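Local coordinates for protein 4-hydroxybutyrate coenzyme A transferase (Shewanella oneidensis, PDB 2OAS) that binds coenzyme A and probably transfers it between carboxylic acids such as acetate and 4-hydroxybutyrate, at residues P2-L15 against I163-S175. Residues are numbered along the deposited sequence; the frame is centred on the assembly and turned at random.
Sequences PAIVCQSALEAVSL and IHIDRFAAVYEQS
The ring of Tyr172 lies against the turn that leads into helix 9-13: Ala9 N sits 3.6 Å above the ring plane over its centre, Ser8 C stands over the same face nearer the rim, and Cys6 O meets the ring edge in plane. CG stands anti to the backbone N (chi1 170°), which swings the ring across to this turn. Tyr172 OH donates to Gln174 OE1 at 2.6 Å, tethering the phenol end. With an alanine here, the Ser8-Ala9 peptide would probably lose the ring face it rests on, and Gln174 OE1 its phenolic donor. Ala12 CB packs on Tyr172 CB, while Val33 of helix 32-41 also touches the tyrosine. Strand 4-5 is an edge strand of the parallel sheet of the N-terminal domain and runs alongside strand 170-173, whose other neighbour is strand 145-150. Val171 is gripped twice, its N donating to Ile4 O (2.9 Å) and its O accepting from Cys6 N (2.8 Å); Ile4 N approaches Ala169 O from above the carbonyl plane. A water bridges Cys6 O and Glu173 N. Leu15 CD2 reaches Ala170 CB at 3.7 Å and also touches Ala169 CB; Cys6 SG approaches the same Ala170 methyl. Ala3 CB points in at Phe168 O (3.2 Å) and packs on Phe168 CB, and the Pro2 ring crosses the Asp166 side chain at about a right angle.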
loop_
_atom_site.group_PDB
_atom_site.type_symbol
_atom_site.label_atom_id
_atom_site.label_comp_id
_atom_site.label_asym_id
_atom_site.label_seq_id
_atom_site.Cartn_x
_atom_site.Cartn_y
_atom_site.Cartn_z
ATOM N N PRO A 2 31.149 5.985 -30.432
ATOM C CA PRO A 2 32.189 6.883 -29.893
ATOM C C PRO A 2 32.590 6.541 -28.449
ATOM O O PRO A 2 33.025 7.410 -27.688
ATOM C CB PRO A 2 31.636 8.301 -29.996
ATOM C CG PRO A 2 30.127 8.042 -29.948
ATOM C CD PRO A 2 29.936 6.757 -30.765
ATOM N N ALA A 3 32.451 5.276 -28.074
ATOM C CA ALA A 3 32.825 4.856 -26.731
ATOM C C ALA A 3 34.329 4.598 -26.683
ATOM O O ALA A 3 34.935 4.213 -27.681
ATOM C CB ALA A 3 32.075 3.595 -26.334
ATOM N N ILE A 4 34.923 4.813 -25.516
ATOM C CA ILE A 4 36.346 4.599 -25.350
ATOM C C ILE A 4 36.600 3.171 -24.901
ATOM O O ILE A 4 36.114 2.746 -23.858
ATOM C CB ILE A 4 36.917 5.558 -24.311
ATOM C CG1 ILE A 4 36.465 6.981 -24.615
ATOM C CG2 ILE A 4 38.429 5.504 -24.331
ATOM C CD1 ILE A 4 36.921 7.977 -23.584
ATOM N N VAL A 5 37.371 2.435 -25.691
ATOM C CA VAL A 5 37.690 1.050 -25.379
ATOM C C VAL A 5 38.850 0.963 -24.393
ATOM O O VAL A 5 40.004 0.892 -24.792
ATOM C CB VAL A 5 38.068 0.268 -26.663
ATOM C CG1 VAL A 5 38.247 -1.206 -26.343
ATOM C CG2 VAL A 5 36.991 0.458 -27.716
ATOM N N CYS A 6 38.540 0.955 -23.107
ATOM C CA CYS A 6 39.569 0.880 -22.086
ATOM C C CYS A 6 40.287 -0.453 -22.086
ATOM O O CYS A 6 39.719 -1.477 -22.468
ATOM C CB CYS A 6 38.960 1.127 -20.709
ATOM S SG CYS A 6 38.206 2.749 -20.564
ATOM N N GLN A 7 41.543 -0.441 -21.652
ATOM C CA GLN A 7 42.327 -1.669 -21.602
ATOM C C GLN A 7 42.335 -2.262 -20.201
ATOM O O GLN A 7 42.817 -3.369 -20.015
ATOM C CB GLN A 7 43.762 -1.413 -22.072
ATOM C CG GLN A 7 44.205 -2.398 -23.144
ATOM C CD GLN A 7 43.363 -2.287 -24.402
ATOM O OE1 GLN A 7 43.019 -3.295 -25.031
ATOM N NE2 GLN A 7 43.036 -1.057 -24.784
ATOM N N SER A 8 41.789 -1.529 -19.229
ATOM C CA SER A 8 41.716 -2.012 -17.848
ATOM C C SER A 8 40.496 -1.428 -17.139
ATOM O O SER A 8 40.006 -0.359 -17.515
ATOM C CB SER A 8 42.971 -1.636 -17.072
ATOM O OG SER A 8 43.016 -0.241 -16.842
ATOM N N ALA A 9 40.010 -2.122 -16.114
ATOM C CA ALA A 9 38.852 -1.646 -15.369
ATOM C C ALA A 9 39.124 -0.290 -14.734
ATOM O O ALA A 9 38.239 0.544 -14.633
ATOM C CB ALA A 9 38.471 -2.642 -14.294
ATOM N N LEU A 10 40.359 -0.076 -14.303
ATOM C CA LEU A 10 40.727 1.191 -13.670
ATOM C C LEU A 10 40.620 2.323 -14.688
ATOM O O LEU A 10 40.222 3.435 -14.355
ATOM C CB LEU A 10 42.150 1.093 -13.121
ATOM C CG LEU A 10 42.540 2.001 -11.952
ATOM C CD1 LEU A 10 43.963 1.667 -11.515
ATOM C CD2 LEU A 10 42.433 3.456 -12.345
ATOM N N GLU A 11 40.963 2.030 -15.936
ATOM C CA GLU A 11 40.892 3.042 -16.981
ATOM C C GLU A 11 39.442 3.465 -17.226
ATOM O O GLU A 11 39.151 4.637 -17.463
ATOM C CB GLU A 11 41.514 2.499 -18.257
ATOM C CG GLU A 11 41.596 3.507 -19.356
ATOM C CD GLU A 11 42.288 2.955 -20.581
ATOM O OE1 GLU A 11 42.208 3.611 -21.640
ATOM O OE2 GLU A 11 42.910 1.865 -20.483
ATOM N N ALA A 12 38.536 2.509 -17.140
ATOM C CA ALA A 12 37.126 2.779 -17.333
ATOM C C ALA A 12 36.572 3.597 -16.182
ATOM O O ALA A 12 35.854 4.576 -16.386
ATOM C CB ALA A 12 36.359 1.457 -17.446
ATOM N N VAL A 13 36.904 3.195 -14.964
ATOM C CA VAL A 13 36.410 3.892 -13.797
ATOM C C VAL A 13 36.974 5.304 -13.664
ATOM O O VAL A 13 36.363 6.165 -13.040
ATOM C CB VAL A 13 36.732 3.097 -12.545
ATOM C CG1 VAL A 13 36.266 3.846 -11.323
ATOM C CG2 VAL A 13 36.049 1.767 -12.613
ATOM N N SER A 14 38.137 5.539 -14.261
ATOM C CA SER A 14 38.789 6.842 -14.190
ATOM C C SER A 14 37.920 8.038 -14.541
ATOM O O SER A 14 38.064 9.100 -13.953
ATOM C CB SER A 14 40.027 6.846 -15.076
ATOM O OG SER A 14 41.051 6.099 -14.459
ATOM N N LEU A 15 37.027 7.867 -15.512
ATOM C CA LEU A 15 36.147 8.960 -15.922
ATOM C C LEU A 15 35.341 9.482 -14.739
ATOM O O LEU A 15 34.987 10.651 -14.697
ATOM C CB LEU A 15 35.211 8.504 -17.043
ATOM C CG LEU A 15 35.813 8.294 -18.439
ATOM C CD1 LEU A 15 36.934 7.276 -18.389
ATOM C CD2 LEU A 15 34.715 7.827 -19.401
ATOM N N ILE A 163 20.400 -2.262 -25.081
ATOM C CA ILE A 163 20.942 -0.904 -25.125
ATOM C C ILE A 163 22.107 -0.867 -26.120
ATOM O O ILE A 163 22.883 -1.824 -26.237
ATOM C CB ILE A 163 21.404 -0.457 -23.687
ATOM C CG1 ILE A 163 22.169 0.874 -23.734
ATOM C CG2 ILE A 163 22.310 -1.514 -23.084
ATOM C CD1 ILE A 163 21.381 2.044 -24.248
ATOM N N HIS A 164 22.226 0.238 -26.844
ATOM C CA HIS A 164 23.274 0.360 -27.854
ATOM C C HIS A 164 24.597 0.816 -27.264
ATOM O O HIS A 164 24.627 1.681 -26.404
ATOM C CB HIS A 164 22.819 1.312 -28.963
ATOM C CG HIS A 164 23.585 1.143 -30.237
ATOM N ND1 HIS A 164 24.779 1.787 -30.481
ATOM C CD2 HIS A 164 23.357 0.359 -31.311
ATOM C CE1 HIS A 164 25.250 1.407 -31.650
ATOM N NE2 HIS A 164 24.407 0.542 -32.174
ATOM N N ILE A 165 25.688 0.233 -27.744
ATOM C CA ILE A 165 27.009 0.545 -27.221
ATOM C C ILE A 165 27.453 1.997 -27.421
ATOM O O ILE A 165 28.385 2.438 -26.769
ATOM C CB ILE A 165 28.073 -0.404 -27.808
ATOM C CG1 ILE A 165 29.360 -0.308 -26.993
ATOM C CG2 ILE A 165 28.343 -0.053 -29.273
ATOM C CD1 ILE A 165 30.459 -1.189 -27.505
ATOM N N ASP A 166 26.816 2.743 -28.318
ATOM C CA ASP A 166 27.221 4.133 -28.491
ATOM C C ASP A 166 26.676 4.998 -27.372
ATOM O O ASP A 166 26.969 6.183 -27.310
ATOM C CB ASP A 166 26.760 4.702 -29.826
ATOM C CG ASP A 166 27.603 4.216 -30.980
ATOM O OD1 ASP A 166 28.761 3.789 -30.735
ATOM O OD2 ASP A 166 27.111 4.272 -32.129
ATOM N N ARG A 167 25.870 4.416 -26.497
ATOM C CA ARG A 167 25.318 5.147 -25.362
ATOM C C ARG A 167 26.300 5.058 -24.193
ATOM O O ARG A 167 26.022 5.544 -23.097
ATOM C CB ARG A 167 23.971 4.546 -24.945
ATOM C CG ARG A 167 22.832 4.818 -25.926
ATOM C CD ARG A 167 21.802 5.741 -25.305
ATOM N NE ARG A 167 21.098 5.072 -24.215
ATOM C CZ ARG A 167 20.396 5.683 -23.262
ATOM N NH1 ARG A 167 20.291 7.008 -23.242
ATOM N NH2 ARG A 167 19.794 4.959 -22.325
ATOM N N PHE A 168 27.450 4.441 -24.443
ATOM C CA PHE A 168 28.481 4.243 -23.417
ATOM C C PHE A 168 29.641 5.229 -23.573
ATOM O O PHE A 168 30.101 5.491 -24.685
ATOM C CB PHE A 168 29.030 2.799 -23.503
ATOM C CG PHE A 168 27.979 1.715 -23.360
ATOM C CD1 PHE A 168 28.299 0.390 -23.624
ATOM C CD2 PHE A 168 26.689 2.011 -22.940
ATOM C CE1 PHE A 168 27.360 -0.628 -23.474
ATOM C CE2 PHE A 168 25.735 0.994 -22.782
ATOM C CZ PHE A 168 26.078 -0.331 -23.055
ATOM N N ALA A 169 30.125 5.770 -22.464
ATOM C CA ALA A 169 31.246 6.715 -22.525
ATOM C C ALA A 169 32.546 5.937 -22.513
ATOM O O ALA A 169 33.551 6.354 -23.094
ATOM C CB ALA A 169 31.208 7.658 -21.337
ATOM N N ALA A 170 32.510 4.795 -21.844
ATOM C CA ALA A 170 33.677 3.949 -21.711
ATOM C C ALA A 170 33.226 2.512 -21.701
ATOM O O ALA A 170 32.080 2.211 -21.346
ATOM C CB ALA A 170 34.404 4.273 -20.430
ATOM N N VAL A 171 34.148 1.626 -22.071
ATOM C CA VAL A 171 33.879 0.197 -22.135
ATOM C C VAL A 171 35.126 -0.649 -21.847
ATOM O O VAL A 171 36.186 -0.412 -22.417
ATOM C CB VAL A 171 33.313 -0.150 -23.539
ATOM C CG1 VAL A 171 33.596 -1.568 -23.881
ATOM C CG2 VAL A 171 31.816 0.089 -23.567
ATOM N N TYR A 172 34.991 -1.617 -20.946
ATOM C CA TYR A 172 36.085 -2.526 -20.611
ATOM C C TYR A 172 35.556 -3.946 -20.760
ATOM O O TYR A 172 34.513 -4.294 -20.205
ATOM C CB TYR A 172 36.586 -2.318 -19.179
ATOM C CG TYR A 172 37.546 -3.404 -18.730
ATOM C CD1 TYR A 172 38.774 -3.599 -19.383
ATOM C CD2 TYR A 172 37.206 -4.275 -17.692
ATOM C CE1 TYR A 172 39.638 -4.639 -19.019
ATOM C CE2 TYR A 172 38.062 -5.319 -17.319
ATOM C CZ TYR A 172 39.269 -5.494 -17.989
ATOM O OH TYR A 172 40.078 -6.546 -17.641
ATOM N N GLU A 173 36.286 -4.773 -21.493
ATOM C CA GLU A 173 35.827 -6.129 -21.728
ATOM C C GLU A 173 36.661 -7.254 -21.134
ATOM O O GLU A 173 37.868 -7.320 -21.343
ATOM C CB GLU A 173 35.696 -6.360 -23.225
ATOM C CG GLU A 173 35.258 -7.762 -23.597
ATOM C CD GLU A 173 35.252 -7.979 -25.101
ATOM O OE1 GLU A 173 36.353 -7.951 -25.704
ATOM O OE2 GLU A 173 34.158 -8.168 -25.672
ATOM N N GLN A 174 35.999 -8.138 -20.394
ATOM C CA GLN A 174 36.659 -9.297 -19.822
ATOM C C GLN A 174 35.605 -10.282 -19.315
ATOM O O GLN A 174 34.558 -9.880 -18.825
ATOM C CB GLN A 174 37.630 -8.891 -18.706
ATOM C CG GLN A 174 37.090 -9.004 -17.305
ATOM C CD GLN A 174 38.183 -9.266 -16.282
ATOM O OE1 GLN A 174 39.096 -8.458 -16.102
ATOM N NE2 GLN A 174 38.090 -10.398 -15.608
ATOM N N SER A 175 35.858 -11.576 -19.492
ATOM C CA SER A 175 34.934 -12.598 -19.028
ATOM C C SER A 175 35.115 -12.746 -17.531
ATOM O O SER A 175 36.236 -12.911 -17.039
ATOM C CB SER A 175 35.217 -13.949 -19.694
ATOM O OG SER A 175 34.858 -13.949 -21.061
HETATM O O HOH W 1 38.295 -3.624 -22.942
#